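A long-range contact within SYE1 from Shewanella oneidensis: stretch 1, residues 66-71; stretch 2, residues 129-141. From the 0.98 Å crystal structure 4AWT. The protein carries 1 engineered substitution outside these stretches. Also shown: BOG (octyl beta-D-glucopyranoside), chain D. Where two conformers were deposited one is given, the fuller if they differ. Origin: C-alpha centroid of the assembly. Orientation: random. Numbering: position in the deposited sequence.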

# COMPACT_ATOMS: atom_id res chain seq x y z
N LYS A 66 -12.92 4.20 -0.53
CA LYS A 66 -12.95 2.97 0.26
C LYS A 66 -13.41 1.78 -0.56
O LYS A 66 -14.39 1.91 -1.32
CB LYS A 66 -13.90 3.20 1.43
CG LYS A 66 -14.06 2.08 2.41
CD LYS A 66 -15.05 2.47 3.51
CE LYS A 66 -15.48 1.36 4.42
NZ LYS A 66 -16.44 1.91 5.42
N GLY A 67 -12.74 0.64 -0.38
CA GLY A 67 -13.06 -0.59 -1.06
C GLY A 67 -13.63 -1.72 -0.24
O GLY A 67 -14.24 -2.62 -0.80
N TYR A 68 -13.35 -1.70 1.07
CA TYR A 68 -13.57 -2.82 1.95
C TYR A 68 -14.16 -2.32 3.23
O TYR A 68 -13.80 -1.26 3.72
CB TYR A 68 -12.26 -3.59 2.21
CG TYR A 68 -11.60 -4.03 0.93
CD1 TYR A 68 -10.74 -3.15 0.25
CD2 TYR A 68 -11.81 -5.28 0.38
CE1 TYR A 68 -10.16 -3.49 -0.95
CE2 TYR A 68 -11.20 -5.64 -0.81
CZ TYR A 68 -10.39 -4.73 -1.49
OH TYR A 68 -9.79 -5.02 -2.67
N ALA A 69 -15.02 -3.15 3.86
CA ALA A 69 -15.62 -2.75 5.11
C ALA A 69 -14.54 -2.49 6.16
O ALA A 69 -13.55 -3.20 6.28
CB ALA A 69 -16.56 -3.82 5.62
N TRP A 70 -14.80 -1.47 6.97
CA TRP A 70 -14.11 -1.25 8.25
C TRP A 70 -12.63 -0.89 8.07
O TRP A 70 -11.85 -1.06 9.02
CB TRP A 70 -14.26 -2.41 9.25
CG TRP A 70 -15.65 -2.99 9.30
CD1 TRP A 70 -16.82 -2.28 9.51
CD2 TRP A 70 -16.00 -4.35 9.11
NE1 TRP A 70 -17.87 -3.15 9.49
CE2 TRP A 70 -17.40 -4.44 9.23
CE3 TRP A 70 -15.26 -5.50 8.85
CZ2 TRP A 70 -18.05 -5.65 9.10
CZ3 TRP A 70 -15.90 -6.70 8.72
CH2 TRP A 70 -17.29 -6.77 8.84
N THR A 71 -12.22 -0.38 6.92
CA THR A 71 -10.87 0.12 6.78
C THR A 71 -10.79 1.53 7.33
O THR A 71 -11.76 2.32 7.25
CB THR A 71 -10.37 0.04 5.33
OG1 THR A 71 -11.17 0.88 4.46
CG2 THR A 71 -10.48 -1.37 4.80
N VAL A 129 -13.33 -10.15 -9.66
CA VAL A 129 -12.87 -9.51 -8.45
C VAL A 129 -14.01 -9.37 -7.49
O VAL A 129 -15.11 -8.97 -7.86
CB VAL A 129 -12.26 -8.13 -8.77
CG1 VAL A 129 -11.77 -7.43 -7.51
CG2 VAL A 129 -11.07 -8.30 -9.76
N LYS A 130 -13.70 -9.63 -6.21
CA LYS A 130 -14.65 -9.42 -5.12
C LYS A 130 -13.98 -8.48 -4.07
O LYS A 130 -12.77 -8.48 -3.88
CB LYS A 130 -15.06 -10.71 -4.46
CG LYS A 130 -15.81 -11.63 -5.43
CD LYS A 130 -16.39 -12.88 -4.78
CE LYS A 130 -17.07 -13.76 -5.86
NZ LYS A 130 -17.52 -15.05 -5.26
N VAL A 131 -14.83 -7.75 -3.41
CA VAL A 131 -14.52 -7.03 -2.19
C VAL A 131 -15.40 -7.57 -1.07
O VAL A 131 -16.06 -8.59 -1.25
CB VAL A 131 -14.61 -5.51 -2.35
CG1 VAL A 131 -13.62 -5.04 -3.42
CG2 VAL A 131 -16.00 -5.07 -2.66
N PHE A 132 -15.39 -6.92 0.09
CA PHE A 132 -16.31 -7.34 1.13
C PHE A 132 -16.94 -6.08 1.74
O PHE A 132 -16.35 -4.99 1.77
CB PHE A 132 -15.69 -8.26 2.18
CG PHE A 132 -14.47 -7.71 2.92
CD1 PHE A 132 -14.60 -6.83 3.96
CD2 PHE A 132 -13.20 -8.11 2.54
CE1 PHE A 132 -13.48 -6.35 4.65
CE2 PHE A 132 -12.11 -7.65 3.22
CZ PHE A 132 -12.22 -6.78 4.27
N VAL A 133 -18.14 -6.29 2.25
CA VAL A 133 -18.98 -5.25 2.82
C VAL A 133 -19.45 -5.69 4.17
O VAL A 133 -19.37 -6.86 4.55
CB VAL A 133 -20.20 -4.96 1.89
CG1 VAL A 133 -19.77 -4.51 0.51
CG2 VAL A 133 -21.13 -6.16 1.86
N ASP A 134 -19.94 -4.74 4.94
CA ASP A 134 -20.64 -5.01 6.21
C ASP A 134 -22.07 -5.38 5.92
O ASP A 134 -22.79 -4.56 5.31
CB ASP A 134 -20.57 -3.70 7.02
CG ASP A 134 -21.14 -3.72 8.43
OD1 ASP A 134 -21.83 -4.69 8.73
OD2 ASP A 134 -20.78 -2.78 9.23
N ASN A 135 -22.41 -6.60 6.27
CA ASN A 135 -23.77 -7.05 5.99
C ASN A 135 -24.56 -7.02 7.30
O ASN A 135 -25.64 -7.63 7.33
CB ASN A 135 -23.81 -8.43 5.38
CG ASN A 135 -23.08 -9.42 6.27
OD1 ASN A 135 -22.90 -9.25 7.48
ND2 ASN A 135 -22.69 -10.50 5.61
N GLY A 136 -24.08 -6.39 8.37
CA GLY A 136 -24.73 -6.33 9.66
C GLY A 136 -24.26 -7.38 10.63
O GLY A 136 -24.45 -7.36 11.83
N SER A 137 -23.63 -8.39 10.06
CA SER A 137 -23.04 -9.44 10.85
C SER A 137 -21.64 -8.99 11.25
O SER A 137 -21.16 -7.96 10.78
CB SER A 137 -22.94 -10.75 10.05
OG SER A 137 -21.98 -10.72 9.00
N ASP A 138 -21.03 -9.83 12.09
CA ASP A 138 -19.63 -9.47 12.38
C ASP A 138 -18.64 -10.09 11.40
O ASP A 138 -17.40 -9.89 11.51
CB ASP A 138 -19.36 -9.76 13.87
CG ASP A 138 -19.51 -11.19 14.30
OD1 ASP A 138 -19.62 -12.01 13.37
OD2 ASP A 138 -19.49 -11.40 15.53
N GLU A 139 -19.06 -10.82 10.35
CA GLU A 139 -18.05 -11.29 9.41
C GLU A 139 -18.18 -10.55 8.07
O GLU A 139 -19.30 -10.20 7.67
CB GLU A 139 -18.18 -12.78 9.21
CG GLU A 139 -17.82 -13.65 10.39
CD GLU A 139 -16.40 -13.55 10.90
OE1 GLU A 139 -15.56 -12.90 10.25
OE2 GLU A 139 -16.08 -14.11 11.97
N PRO A 140 -17.06 -10.31 7.39
CA PRO A 140 -17.16 -9.65 6.10
C PRO A 140 -18.05 -10.43 5.17
O PRO A 140 -17.98 -11.64 5.06
CB PRO A 140 -15.73 -9.72 5.60
CG PRO A 140 -14.86 -10.29 6.65
CD PRO A 140 -15.71 -10.67 7.79
N GLY A 141 -18.81 -9.68 4.37
CA GLY A 141 -19.67 -10.27 3.34
C GLY A 141 -18.99 -10.05 1.98
O GLY A 141 -18.92 -8.89 1.55
C1 BOG D . -7.80 -8.05 -0.25
O1 BOG D . -8.11 -9.33 0.22
C2 BOG D . -7.51 -7.09 0.86
O2 BOG D . -8.65 -6.86 1.66
C3 BOG D . -7.06 -5.71 0.35
O3 BOG D . -6.58 -4.93 1.40
C4 BOG D . -5.87 -5.93 -0.60
O4 BOG D . -5.50 -4.71 -1.14
C5 BOG D . -6.19 -6.95 -1.70
O5 BOG D . -6.56 -8.14 -1.03
C6 BOG D . -5.01 -7.20 -2.60
O6 BOG D . -5.48 -8.08 -3.60
C1' BOG D . -8.91 -10.10 -0.65
C2' BOG D . -9.41 -11.42 -0.07
C3' BOG D . -8.34 -12.23 0.61
C4' BOG D . -8.55 -13.71 0.90
C5' BOG D . -8.43 -13.90 2.42
C6' BOG D . -9.79 -14.27 3.02
C7' BOG D . -9.67 -14.43 4.55
C8' BOG D . -10.84 -15.31 4.97
O HOH W 1 -10.26 -7.44 -3.50

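This is a turn docked against a strand and the loop that follows it: two hydrogen bonds, one from the backbone and one from a side chain, fix the register, and aromatic and aliphatic packing fills the space around them. The first stretch has no regular secondary structure, but its residues Tyr68 to Thr71 form a type II beta turn, and the start of that turn lies beside the strand, Tyr68 next to Phe132 and Ala69 next to Val133.

The backbone bond runs from Ala69 N to Phe132 O at 3.1 Å, with a somewhat bent N-H...O angle of 142°. The same carbonyl also receives a CA-H...O contact, Tyr68 CA to Phe132 O at 3.5 Å, so one acceptor meets two successive residues of the turn. Phe132 N gains no such partner and is left buried with no partner in the model.

Tyr68 supplies much of the apolar packing. Its CB sits over the face of the Phe132 ring, 4.0 Å from the centroid, while the two rings meet obliquely, their planes at 57° and Tyr68 CD2 3.7 Å from Phe132 CE2. Further out, Tyr68 CE2 packs on Val131 CG1 at 3.6 Å. The hydroxyl at the tip of the ring is also engaged: water 1 lies 2.6 Å from Tyr68 OH and donates to Lys130 O at 2.7 Å, which ties the tip of the ring to the strand backbone. O2 of the octyl glucoside lies over one face of the Tyr68 ring, 3.8 Å from Tyr68 CE2.

Ala69 points toward the strand, and its methyl fits closely there, with CB 3.6 Å from Asp134 N and 4.0 Å from Phe132 CD1.

Trp70 has the largest area covered by the other stretch. Its CA-to-CB bond points sideways, yet chi1 of -42° carries the indole to the loop, where Asp134 OD2, Glu139 C and Pro140 N lie at its edge. Trp70 NE1 donates to Asp134 OD2 at 2.9 Å and 157°, and Trp70 CH2 approaches Pro140 N at 3.8 Å. Asp134 uses its other carboxylate oxygen within its own loop, where Gly136 N donates to Asp134 OD1 at 2.8 Å. One side chain thus braces the loop and receives the indole. Behind it, Val133 and Gly141 pair through their backbones, Val133 N to Gly141 O at 2.8 Å and Gly141 N to Val133 O at 2.9 Å, closing the base of the loop that Trp70 lies against.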